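Local coordinates for protein putative alpha-L-fucosidase (Bacteroides thetaiotaomicron, PDB 4OUE) that probably hydrolyses alpha-L-fucosidic linkages as a family 29 glycoside hydrolase, and here holds a thiogalactoside in a sugar-binding pocket of its TIM barrel, at residues F195-S200 with R230-Y235; R207-E212 with G238-M243. All blocks are in the same frame, centred on the assembly; numbering follows the deposited sequence.

Contact 1: F195-S200 with R230-Y235. With IPT (1-methylethyl 1-thio-beta-D-galactopyranoside), chain D.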
ATOM      1  N   PHE A 195      -1.011  -6.708   8.291  1.00 17.36           N
ATOM      2  CA  PHE A 195      -2.011  -6.864   7.243  1.00 17.00           C
ATOM      3  C   PHE A 195      -2.861  -8.044   7.650  1.00 20.07           C
ATOM      4  O   PHE A 195      -2.430  -9.198   7.523  1.00 20.22           O
ATOM      5  CB  PHE A 195      -1.343  -7.137   5.895  1.00 15.40           C
ATOM      6  CG  PHE A 195      -2.313  -7.429   4.772  1.00 14.96           C
ATOM      7  CD1 PHE A 195      -2.906  -6.394   4.062  1.00 13.62           C
ATOM      8  CD2 PHE A 195      -2.617  -8.740   4.417  1.00 12.23           C
ATOM      9  CE1 PHE A 195      -3.785  -6.661   3.023  1.00 13.46           C
ATOM     10  CE2 PHE A 195      -3.491  -9.014   3.367  1.00 11.82           C
ATOM     11  CZ  PHE A 195      -4.076  -7.974   2.672  1.00 13.00           C
ATOM     12  N   GLY A 196      -4.057  -7.759   8.166  1.00 22.81           N
ATOM     13  CA  GLY A 196      -4.934  -8.799   8.678  1.00 18.27           C
ATOM     14  C   GLY A 196      -6.110  -9.171   7.788  1.00 19.92           C
ATOM     15  O   GLY A 196      -6.806  -8.310   7.243  1.00 20.89           O
ATOM     16  N   THR A 197      -6.355 -10.472   7.669  1.00 20.23           N
ATOM     17  CA  THR A 197      -7.486 -10.970   6.894  1.00 20.63           C
ATOM     18  C   THR A 197      -8.356 -11.928   7.717  1.00 20.39           C
ATOM     19  O   THR A 197      -7.885 -12.555   8.675  1.00 17.73           O
ATOM     20  CB  THR A 197      -7.010 -11.694   5.625  1.00 17.81           C
ATOM     21  OG1 THR A 197      -6.024 -12.665   5.989  1.00 17.27           O
ATOM     22  CG2 THR A 197      -6.402 -10.703   4.640  1.00 15.94           C
ATOM     23  N   LYS A 198      -9.624 -12.031   7.333  1.00 19.83           N
ATOM     24  CA  LYS A 198     -10.554 -12.972   7.957  1.00 23.48           C
ATOM     25  C   LYS A 198     -10.542 -12.978   9.492  1.00 22.99           C
ATOM     26  O   LYS A 198     -10.801 -11.943  10.118  1.00 22.73           O
ATOM     27  CB  LYS A 198     -10.336 -14.361   7.368  1.00 22.43           C
ATOM     28  CG  LYS A 198     -10.594 -14.360   5.865  1.00 21.37           C
ATOM     29  CD  LYS A 198     -10.245 -15.679   5.200  1.00 19.57           C
ATOM     30  CE  LYS A 198     -10.612 -15.621   3.726  1.00 20.60           C
ATOM     31  NZ  LYS A 198     -10.225 -16.854   2.998  1.00 21.27           N
ATOM     32  N   ASN A 199     -10.229 -14.120  10.103  1.00 20.08           N
ATOM     33  CA  ASN A 199     -10.359 -14.231  11.565  1.00 21.81           C
ATOM     34  C   ASN A 199      -9.310 -13.474  12.361  1.00 21.64           C
ATOM     35  O   ASN A 199      -9.371 -13.425  13.589  1.00 21.53           O
ATOM     36  CB  ASN A 199     -10.439 -15.691  12.005  1.00 22.46           C
ATOM     37  CG  ASN A 199     -11.665 -16.377  11.457  1.00 24.78           C
ATOM     38  OD1 ASN A 199     -12.713 -15.748  11.303  1.00 24.90           O
ATOM     39  ND2 ASN A 199     -11.540 -17.662  11.126  1.00 23.35           N
ATOM     40  N   SER A 200      -8.363 -12.868  11.652  1.00 20.72           N
ATOM     41  CA  SER A 200      -7.390 -11.995  12.284  1.00 18.29           C
ATOM     42  C   SER A 200      -7.962 -10.590  12.439  1.00 18.11           C
ATOM     43  O   SER A 200      -7.281  -9.698  12.965  1.00 18.37           O
ATOM     44  CB  SER A 200      -6.116 -11.934  11.447  1.00 17.40           C
ATOM     45  OG  SER A 200      -6.366 -11.331  10.183  1.00 23.54           O
ATOM     46  N   ARG A 230     -13.617 -10.118   8.385  1.00 21.70           N
ATOM     47  CA  ARG A 230     -13.905 -11.497   8.789  1.00 28.47           C
ATOM     48  C   ARG A 230     -14.657 -12.274   7.713  1.00 26.72           C
ATOM     49  O   ARG A 230     -14.200 -13.324   7.259  1.00 25.66           O
ATOM     50  CB  ARG A 230     -14.732 -11.502  10.076  1.00 26.20           C
ATOM     51  CG  ARG A 230     -14.928 -12.879  10.674  1.00 32.34           C
ATOM     52  CD  ARG A 230     -15.982 -12.849  11.758  1.00 27.19           C
ATOM     53  NE  ARG A 230     -17.325 -12.856  11.189  1.00 35.86           N
ATOM     54  CZ  ARG A 230     -18.434 -12.653  11.894  1.00 34.77           C
ATOM     55  NH1 ARG A 230     -19.619 -12.679  11.299  1.00 29.64           N
ATOM     56  NH2 ARG A 230     -18.354 -12.424  13.196  1.00 31.31           N
ATOM     57  N   ASP A 231     -15.813 -11.753   7.316  1.00 25.33           N
ATOM     58  CA  ASP A 231     -16.648 -12.421   6.327  1.00 26.18           C
ATOM     59  C   ASP A 231     -16.313 -11.884   4.948  1.00 25.27           C
ATOM     60  O   ASP A 231     -17.188 -11.467   4.188  1.00 26.50           O
ATOM     61  CB  ASP A 231     -18.134 -12.244   6.667  1.00 26.97           C
ATOM     62  CG  ASP A 231     -18.490 -12.823   8.035  1.00 32.95           C
ATOM     63  OD1 ASP A 231     -17.747 -13.702   8.521  1.00 32.25           O
ATOM     64  OD2 ASP A 231     -19.511 -12.396   8.622  1.00 36.35           O
ATOM     65  N   GLU A 232     -15.021 -11.932   4.645  1.00 28.86           N
ATOM     66  CA  GLU A 232     -14.413 -11.354   3.447  1.00 24.35           C
ATOM     67  C   GLU A 232     -15.186 -11.583   2.161  1.00 22.03           C
ATOM     68  O   GLU A 232     -15.423 -10.647   1.390  1.00 24.01           O
ATOM     69  CB  GLU A 232     -13.001 -11.930   3.319  1.00 22.52           C
ATOM     70  CG  GLU A 232     -12.232 -11.569   2.081  1.00 20.80           C
ATOM     71  CD  GLU A 232     -10.873 -12.257   2.068  1.00 22.97           C
ATOM     72  OE1 GLU A 232     -10.652 -13.143   1.215  1.00 24.50           O
ATOM     73  OE2 GLU A 232     -10.029 -11.916   2.926  1.00 21.24           O
ATOM     74  N   ALA A 233     -15.604 -12.820   1.938  1.00 20.86           N
ATOM     75  CA  ALA A 233     -16.181 -13.199   0.650  1.00 26.56           C
ATOM     76  C   ALA A 233     -17.559 -12.589   0.389  1.00 28.33           C
ATOM     77  O   ALA A 233     -17.980 -12.471  -0.764  1.00 34.88           O
ATOM     78  CB  ALA A 233     -16.225 -14.716   0.516  1.00 22.84           C
ATOM     79  N   GLN A 234     -18.262 -12.200   1.447  1.00 23.37           N
ATOM     80  CA  GLN A 234     -19.584 -11.604   1.266  1.00 32.57           C
ATOM     81  C   GLN A 234     -19.585 -10.075   1.423  1.00 35.48           C
ATOM     82  O   GLN A 234     -20.646  -9.447   1.387  1.00 29.81           O
ATOM     83  CB  GLN A 234     -20.618 -12.273   2.187  1.00 36.11           C
ATOM     84  CG  GLN A 234     -20.882 -13.791   1.889  1.00 45.87           C
ATOM     85  CD  GLN A 234     -21.428 -14.082   0.462  1.00 52.47           C
ATOM     86  OE1 GLN A 234     -20.910 -14.957  -0.255  1.00 39.99           O
ATOM     87  NE2 GLN A 234     -22.480 -13.356   0.064  1.00 42.19           N
ATOM     88  N   TYR A 235     -18.400  -9.477   1.576  1.00 27.84           N
ATOM     89  CA  TYR A 235     -18.290  -8.020   1.703  1.00 24.44           C
ATOM     90  C   TYR A 235     -17.259  -7.399   0.765  1.00 22.71           C
ATOM     91  O   TYR A 235     -16.315  -6.759   1.226  1.00 22.08           O
ATOM     92  CB  TYR A 235     -17.934  -7.635   3.136  1.00 25.05           C
ATOM     93  CG  TYR A 235     -19.059  -7.827   4.105  1.00 30.05           C
ATOM     94  CD1 TYR A 235     -19.930  -6.785   4.401  1.00 31.61           C
ATOM     95  CD2 TYR A 235     -19.259  -9.048   4.720  1.00 26.60           C
ATOM     96  CE1 TYR A 235     -20.973  -6.961   5.293  1.00 33.52           C
ATOM     97  CE2 TYR A 235     -20.292  -9.234   5.609  1.00 31.52           C
ATOM     98  CZ  TYR A 235     -21.148  -8.189   5.892  1.00 36.59           C
ATOM     99  OH  TYR A 235     -22.179  -8.386   6.779  1.00 40.71           O
TER
HETATM  100  C1  IPT D 502      -7.195 -13.669  -1.105  1.00 26.44           C
HETATM  101  C2  IPT D 502      -7.430 -13.908   0.346  1.00 20.02           C
HETATM  102  O2  IPT D 502      -8.626 -14.570   0.535  1.00 21.00           O
HETATM  103  C3  IPT D 502      -7.418 -12.590   1.054  1.00 21.45           C
HETATM  104  O3  IPT D 502      -7.577 -12.801   2.416  1.00 20.02           O
HETATM  105  C4  IPT D 502      -6.137 -11.856   0.767  1.00 17.87           C
HETATM  106  O4  IPT D 502      -5.076 -12.511   1.375  1.00 16.53           O
HETATM  107  C5  IPT D 502      -5.912 -11.813  -0.717  1.00 20.74           C
HETATM  108  O5  IPT D 502      -5.936 -13.099  -1.254  1.00 21.18           O
HETATM  109  C6  IPT D 502      -4.588 -11.185  -1.019  1.00 17.60           C
HETATM  110  O6  IPT D 502      -4.543 -10.753  -2.332  1.00 16.83           O
HETATM  111  S1  IPT D 502      -7.344 -15.211  -1.984  1.00 21.06           S
HETATM  112  C1' IPT D 502      -7.563 -14.892  -3.715  1.00 28.98           C
HETATM  113  C2' IPT D 502      -8.988 -15.075  -4.119  1.00 29.35           C
HETATM  114  C3' IPT D 502      -7.249 -13.470  -4.004  1.00 26.42           C
HETATM  115  O   HOH W   1     -10.378 -10.222   4.961  1.00 18.57           O
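In the sugar pocket at the C-terminal end of barrel strand 193-195 of this TIM-barrel hydrolase, Lys-198 and Glu-232 lean together beside the bound thiogalactoside. No direct hydrogen bond joins the two loops. Instead, one water ties them, accepting from Lys-198 N and giving a proton to Glu-232 OE2 at 2.7 Å. The carboxylate fits two neighbouring hydroxyls of the ligand: IPT O2 donates to Glu-232 OE1 (2.6 Å) and IPT O3 to Glu-232 OE2 (2.7 Å). With CG anti to the backbone N (chi1 175°) and the chain straight beyond, Glu-232 stretches fully into the pocket to reach them. Lys-198, also extended, lays its CE 3.5 Å from Glu-232 OE1, while NZ stops 4.1 Å from that oxygen, beyond a salt bridge, and is hydrogen-bonded to Gly-167 O. A methionine in place of this lysine would probably leave Gly-167 O without this donor and take from Glu-232 the positive charge that the ammonium group sets near it. Thr-197 brings CG2 to 3.3 Å from IPT O3, its OG1 being bonded to Trp-165 O. Farther from the sugar, Lys-198 O receives a CA-H...O contact from Arg-230 CA at 3.4 Å. Beyond it the Arg-230 guanidinium bends back side-on to Asp-231, where NE meets OD1 from 45° above the carboxylate plane and NH1 takes OD2.

Contact 2: R207-E212 with G238-M243. With IPT (1-methylethyl 1-thio-beta-D-galactopyranoside), chain D.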
ATOM      1  N   ARG A 207      -6.191  -3.544   5.894  1.00 15.70           N
ATOM      2  CA  ARG A 207      -7.085  -4.567   5.357  1.00 14.02           C
ATOM      3  C   ARG A 207      -6.816  -4.837   3.883  1.00 15.02           C
ATOM      4  O   ARG A 207      -6.190  -4.027   3.194  1.00 17.10           O
ATOM      5  CB  ARG A 207      -8.547  -4.112   5.512  1.00 15.63           C
ATOM      6  CG  ARG A 207      -8.956  -2.972   4.541  1.00 17.09           C
ATOM      7  CD  ARG A 207     -10.405  -2.513   4.757  1.00 14.90           C
ATOM      8  NE  ARG A 207     -10.897  -1.689   3.650  1.00 14.97           N
ATOM      9  CZ  ARG A 207     -11.038  -0.363   3.702  1.00 16.93           C
ATOM     10  NH1 ARG A 207     -10.719   0.302   4.808  1.00 13.19           N
ATOM     11  NH2 ARG A 207     -11.490   0.302   2.644  1.00 12.99           N
ATOM     12  N   TRP A 208      -7.305  -5.970   3.391  1.00 13.93           N
ATOM     13  CA  TRP A 208      -7.320  -6.210   1.955  1.00 12.80           C
ATOM     14  C   TRP A 208      -8.435  -5.380   1.332  1.00 16.71           C
ATOM     15  O   TRP A 208      -9.366  -4.961   2.029  1.00 17.50           O
ATOM     16  CB  TRP A 208      -7.567  -7.696   1.676  1.00 13.09           C
ATOM     17  CG  TRP A 208      -7.403  -8.057   0.224  1.00 16.95           C
ATOM     18  CD1 TRP A 208      -6.461  -7.573  -0.654  1.00 12.78           C
ATOM     19  CD2 TRP A 208      -8.208  -8.975  -0.516  1.00 14.48           C
ATOM     20  NE1 TRP A 208      -6.634  -8.150  -1.890  1.00 11.74           N
ATOM     21  CE2 TRP A 208      -7.703  -9.010  -1.831  1.00 14.60           C
ATOM     22  CE3 TRP A 208      -9.309  -9.777  -0.188  1.00 16.89           C
ATOM     23  CZ2 TRP A 208      -8.262  -9.821  -2.823  1.00 19.36           C
ATOM     24  CZ3 TRP A 208      -9.867 -10.576  -1.171  1.00 14.63           C
ATOM     25  CH2 TRP A 208      -9.339 -10.599  -2.474  1.00 15.48           C
ATOM     26  N   MET A 209      -8.358  -5.131   0.030  1.00 18.96           N
ATOM     27  CA  MET A 209      -9.408  -4.342  -0.617  1.00 16.25           C
ATOM     28  C   MET A 209     -10.188  -5.123  -1.673  1.00 15.52           C
ATOM     29  O   MET A 209     -10.828  -4.524  -2.543  1.00 16.23           O
ATOM     30  CB  MET A 209      -8.847  -3.042  -1.205  1.00 16.74           C
ATOM     31  CG  MET A 209      -7.390  -3.127  -1.603  1.00 14.38           C
ATOM     32  SD  MET A 209      -7.095  -4.358  -2.879  1.00 14.84           S
ATOM     33  CE  MET A 209      -7.938  -3.563  -4.247  1.00 10.69           C
ATOM     34  N   GLY A 210     -10.132  -6.454  -1.602  1.00 16.04           N
ATOM     35  CA  GLY A 210     -11.072  -7.279  -2.348  1.00 14.55           C
ATOM     36  C   GLY A 210     -10.674  -7.760  -3.728  1.00 18.41           C
ATOM     37  O   GLY A 210     -11.340  -8.642  -4.284  1.00 19.36           O
ATOM     38  N   ASN A 211      -9.617  -7.191  -4.306  1.00 17.06           N
ATOM     39  CA  ASN A 211      -9.108  -7.728  -5.572  1.00 13.43           C
ATOM     40  C   ASN A 211      -7.586  -7.686  -5.693  1.00 15.51           C
ATOM     41  O   ASN A 211      -6.902  -7.109  -4.844  1.00 18.25           O
ATOM     42  CB  ASN A 211      -9.774  -7.057  -6.777  1.00 14.49           C
ATOM     43  CG  ASN A 211      -9.392  -5.593  -6.927  1.00 14.15           C
ATOM     44  OD1 ASN A 211      -8.322  -5.264  -7.453  1.00 12.36           O
ATOM     45  ND2 ASN A 211     -10.276  -4.706  -6.487  1.00 16.33           N
ATOM     46  N   GLU A 212      -7.060  -8.308  -6.744  1.00 14.03           N
ATOM     47  CA  GLU A 212      -5.622  -8.314  -6.987  1.00 16.98           C
ATOM     48  C   GLU A 212      -5.296  -7.668  -8.329  1.00 15.90           C
ATOM     49  O   GLU A 212      -4.329  -8.047  -8.991  1.00 20.28           O
ATOM     50  CB  GLU A 212      -5.073  -9.740  -6.934  1.00 12.18           C
ATOM     51  CG  GLU A 212      -5.174 -10.391  -5.552  1.00 17.74           C
ATOM     52  CD  GLU A 212      -4.661 -11.827  -5.541  1.00 22.37           C
ATOM     53  OE1 GLU A 212      -4.479 -12.408  -6.637  1.00 20.69           O
ATOM     54  OE2 GLU A 212      -4.428 -12.376  -4.437  1.00 21.60           O
ATOM     55  N   GLY A 238     -17.485  -3.577   1.098  1.00 20.80           N
ATOM     56  CA  GLY A 238     -17.052  -3.217   2.437  1.00 16.43           C
ATOM     57  C   GLY A 238     -15.538  -3.234   2.580  1.00 25.00           C
ATOM     58  O   GLY A 238     -14.988  -2.474   3.380  1.00 21.82           O
ATOM     59  N   LEU A 239     -14.861  -4.105   1.825  1.00 17.72           N
ATOM     60  CA  LEU A 239     -13.401  -4.089   1.791  1.00 20.43           C
ATOM     61  C   LEU A 239     -12.880  -3.065   0.778  1.00 18.30           C
ATOM     62  O   LEU A 239     -12.028  -2.238   1.108  1.00 19.33           O
ATOM     63  CB  LEU A 239     -12.842  -5.476   1.451  1.00 18.70           C
ATOM     64  CG  LEU A 239     -13.197  -6.583   2.444  1.00 16.94           C
ATOM     65  CD1 LEU A 239     -12.654  -7.911   1.967  1.00 19.80           C
ATOM     66  CD2 LEU A 239     -12.641  -6.232   3.801  1.00 17.39           C
ATOM     67  N   ASN A 240     -13.401  -3.131  -0.448  1.00 13.99           N
ATOM     68  CA  ASN A 240     -12.918  -2.315  -1.567  1.00 19.99           C
ATOM     69  C   ASN A 240     -13.192  -0.817  -1.387  1.00 18.55           C
ATOM     70  O   ASN A 240     -12.303   0.001  -1.621  1.00 18.26           O
ATOM     71  CB  ASN A 240     -13.511  -2.830  -2.890  1.00 14.92           C
ATOM     72  CG  ASN A 240     -12.870  -2.197  -4.126  1.00 19.44           C
ATOM     73  OD1 ASN A 240     -13.479  -1.355  -4.786  1.00 18.14           O
ATOM     74  ND2 ASN A 240     -11.659  -2.638  -4.472  1.00 14.93           N
ATOM     75  N   GLU A 241     -14.408  -0.466  -0.965  1.00 16.49           N
ATOM     76  CA  GLU A 241     -14.765   0.936  -0.723  1.00 17.08           C
ATOM     77  C   GLU A 241     -14.747   1.308   0.752  1.00 16.08           C
ATOM     78  O   GLU A 241     -14.596   2.479   1.096  1.00 19.92           O
ATOM     79  CB  GLU A 241     -16.152   1.249  -1.288  1.00 17.55           C
ATOM     80  CG  GLU A 241     -16.247   1.111  -2.796  1.00 25.72           C
ATOM     81  CD  GLU A 241     -17.607   1.506  -3.328  1.00 29.96           C
ATOM     82  OE1 GLU A 241     -18.489   1.852  -2.507  1.00 28.24           O
ATOM     83  OE2 GLU A 241     -17.788   1.474  -4.569  1.00 35.28           O
ATOM     84  N   GLY A 242     -14.918   0.327   1.632  1.00 20.57           N
ATOM     85  CA  GLY A 242     -15.015   0.637   3.048  1.00 15.18           C
ATOM     86  C   GLY A 242     -16.336   1.315   3.361  1.00 14.54           C
ATOM     87  O   GLY A 242     -17.241   1.356   2.526  1.00 16.61           O
ATOM     88  N   MET A 243     -16.457   1.844   4.573  1.00 20.58           N
ATOM     89  CA  MET A 243     -17.709   2.436   5.025  1.00 19.39           C
ATOM     90  C   MET A 243     -17.414   3.691   5.826  1.00 19.49           C
ATOM     91  O   MET A 243     -16.596   3.667   6.751  1.00 18.22           O
ATOM     92  CB  MET A 243     -18.484   1.446   5.906  1.00 19.41           C
ATOM     93  CG  MET A 243     -18.832   0.121   5.260  1.00 21.41           C
ATOM     94  SD  MET A 243     -19.355  -1.087   6.517  1.00 29.80           S
ATOM     95  CE  MET A 243     -19.285  -2.610   5.544  1.00 25.26           C
TER
HETATM   96  C1  IPT D 502      -7.195 -13.669  -1.105  1.00 26.44           C
HETATM   97  C2  IPT D 502      -7.430 -13.908   0.346  1.00 20.02           C
HETATM   98  O2  IPT D 502      -8.626 -14.570   0.535  1.00 21.00           O
HETATM   99  C3  IPT D 502      -7.418 -12.590   1.054  1.00 21.45           C
HETATM  100  O3  IPT D 502      -7.577 -12.801   2.416  1.00 20.02           O
HETATM  101  C4  IPT D 502      -6.137 -11.856   0.767  1.00 17.87           C
HETATM  102  O4  IPT D 502      -5.076 -12.511   1.375  1.00 16.53           O
HETATM  103  C5  IPT D 502      -5.912 -11.813  -0.717  1.00 20.74           C
HETATM  104  O5  IPT D 502      -5.936 -13.099  -1.254  1.00 21.18           O
HETATM  105  C6  IPT D 502      -4.588 -11.185  -1.019  1.00 17.60           C
HETATM  106  O6  IPT D 502      -4.543 -10.753  -2.332  1.00 16.83           O
HETATM  107  S1  IPT D 502      -7.344 -15.211  -1.984  1.00 21.06           S
HETATM  108  C1' IPT D 502      -7.563 -14.892  -3.715  1.00 28.98           C
HETATM  109  C2' IPT D 502      -8.988 -15.075  -4.119  1.00 29.35           C
HETATM  110  C3' IPT D 502      -7.249 -13.470  -4.004  1.00 26.42           C
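Arg-207 grips the carbonyl of Leu-239 side-on, with NE and NH2 both donating to the one oxygen, which lies in the guanidinium plane. The NE bond to Leu-239 O is 2.8 Å long and falls on a lone pair in the carbonyl plane; the donor NH2, at 3.0 Å from the same oxygen, is tilted 33° from that plane. This is the tight part of the contact. NH2 also donates to Trp-221 O and NH1 to Ile-250 O, which fixes the buried guanidinium on several sides, and the bare CA of Gly-242 comes within 3.6 Å of Arg-207 NH2. Close by, Leu-239 sets CB 3.6 Å from Trp-208 O, and Asn-240 ND2 makes a nearly straight bond to Met-209 O (2.8 Å, 162° at the hydrogen). The indole of Trp-208 is sandwiched: Gly-210 N and Asn-211 N lie against one face, and the sugar covers the opposite one, IPT C5 standing 3.5 Å above the ring plane. Such CH-pi stacking of a pyranose on tryptophan is characteristic of carbohydrate-binding pockets.

Toward the partly exposed Gly-210, Asn-211 and Glu-241 the packing is sparser. Asn-211 ND2 lies 3.2 Å from Asn-240 ND2, two donors that share Glu-215 O as acceptor, while Asn-211 OD1 accepts from Ala-213 N. Glu-241 directs its CB away from loop 207-212. That loop runs between helix 236-240 and strand 253-257, where Met-209 touches Thr-254, while Leu-239 packs on Ala-228 and Ile-229 of helix 226-230.

Overall arrangement
The two contacts alternate along the chain, both pairing parts of the long loop that follows strand 193-195 with the segments around helices 226-230 and 236-240, and their centres lie about 10 Å apart. They meet where Glu-232 of contact 1 passes contact 2: its OE1 lies 3.6 Å from Trp-208 CZ3, and its CG 3.7 Å from Leu-239 CD1. On the barrel side Phe-195 CE1 packs 3.6 Å from Arg-207 O. Both contacts reach the same thiogalactoside, contact 1 supplying the carboxylate for its O2 and O3 and contact 2 the aromatic platform beneath its ring. Asp-166, Gly-167 and Asp-255 add further hydrogen bonds to the ligand.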